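PDB 1COT: cytochrome c-550 from Paracoccus denitrificans, which probably shuttles electrons as a small soluble carrier, using the iron of a covalently attached heme c. Local coordinates for residues A[105-108]-A[109-112]. Residues are numbered along the deposited sequence; the frame is centred on the assembly and turned at random.
Sequences GKNQ and ADVV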
# COMPACT_ATOMS: atom_id res chain seq x y z
N GLY A 105 -12.25 -1.27 6.27
CA GLY A 105 -12.75 -0.66 7.50
C GLY A 105 -12.39 -1.32 8.81
O GLY A 105 -12.68 -0.78 9.88
N LYS A 106 -11.78 -2.49 8.76
CA LYS A 106 -11.43 -3.12 10.01
C LYS A 106 -10.23 -4.03 9.77
O LYS A 106 -9.96 -4.41 8.64
CB LYS A 106 -12.59 -3.88 10.62
CG LYS A 106 -12.95 -5.09 9.78
CD LYS A 106 -14.23 -5.82 10.14
CE LYS A 106 -14.32 -7.23 9.58
NZ LYS A 106 -15.31 -8.08 10.26
N ASN A 107 -9.51 -4.34 10.84
CA ASN A 107 -8.35 -5.21 10.74
C ASN A 107 -7.20 -4.66 9.92
O ASN A 107 -6.36 -5.40 9.43
CB ASN A 107 -8.70 -6.60 10.20
CG ASN A 107 -9.73 -7.23 11.10
OD1 ASN A 107 -9.65 -7.13 12.34
ND2 ASN A 107 -10.73 -7.87 10.49
N GLN A 108 -7.18 -3.33 9.80
CA GLN A 108 -6.13 -2.66 9.05
C GLN A 108 -4.75 -2.94 9.63
O GLN A 108 -3.80 -3.20 8.90
CB GLN A 108 -6.37 -1.13 8.91
CG GLN A 108 -7.72 -0.74 8.27
CD GLN A 108 -8.70 -0.41 9.35
OE1 GLN A 108 -8.89 -1.20 10.29
NE2 GLN A 108 -9.35 0.74 9.26
N ALA A 109 -4.62 -2.89 10.95
CA ALA A 109 -3.33 -3.14 11.58
C ALA A 109 -2.76 -4.53 11.31
O ALA A 109 -1.55 -4.70 11.20
CB ALA A 109 -3.42 -2.90 13.08
N ASP A 110 -3.63 -5.53 11.21
CA ASP A 110 -3.17 -6.88 10.96
C ASP A 110 -2.59 -6.99 9.57
O ASP A 110 -1.50 -7.51 9.37
CB ASP A 110 -4.35 -7.85 11.04
CG ASP A 110 -4.95 -7.95 12.40
OD1 ASP A 110 -4.14 -7.65 13.38
OD2 ASP A 110 -6.09 -8.30 12.58
N VAL A 111 -3.33 -6.48 8.59
CA VAL A 111 -2.82 -6.56 7.24
C VAL A 111 -1.53 -5.76 7.14
O VAL A 111 -0.58 -6.17 6.47
CB VAL A 111 -3.85 -6.27 6.14
CG1 VAL A 111 -4.09 -4.77 5.99
CG2 VAL A 111 -3.39 -6.87 4.82
N VAL A 112 -1.46 -4.61 7.81
CA VAL A 112 -0.25 -3.82 7.76
C VAL A 112 0.92 -4.56 8.40
O VAL A 112 2.05 -4.51 7.92
CB VAL A 112 -0.47 -2.39 8.26
CG1 VAL A 112 0.86 -1.68 8.45
CG2 VAL A 112 -1.33 -1.64 7.26
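Asn107 and Asp110 meet at the first turn of helix 108-117, the C-terminal helix of the cytochrome c fold, with Asn107 as its N-cap residue. The opening backbone bonds are uneven. Asn107 O takes two weak ones, a nearly straight bond from Val111 N at 3.3 Å (171° at the hydrogen) and a more bent one from Asp110 N. One residue on, Gln108 O receives Val112 N at 2.9 Å, a shorter bond of the same i to i+4 kind as that from Val111 N. Asn107 makes no capping bond with its side chain and has a left-handed backbone conformation. Its CG, anti to the carbonyl carbon (chi1 -58°), leans beside the Asp110 carboxylate. The amide and carboxylate planes lie 15° apart, and the oxygens Asn107 OD1 and Asp110 OD2 stay 3.8 Å from each other, a loose approach without a bond. Asp110 instead uses OD1 to accept a hydrogen bond from Asp4 N, tying this turn to the chain just before helix 5-11. On another side, the Gln108 chain bends at chi2, and its NE2 is hydrogen-bonded to Thr81 OG1 at the end of helix 73-81. The two valines carry apolar packing: the side chain of Val111 lies about 4 Å from heme c and about 4 Å from the side chain of Cys15, one of the cysteines that bind the heme covalently, while Val112 packs on Leu76 and Ile77. Both also close on the Gln108 carbonyl, with Val112 CG2 3.4 Å from Gln108 O and Val111 CG1 3.3 Å from the same oxygen.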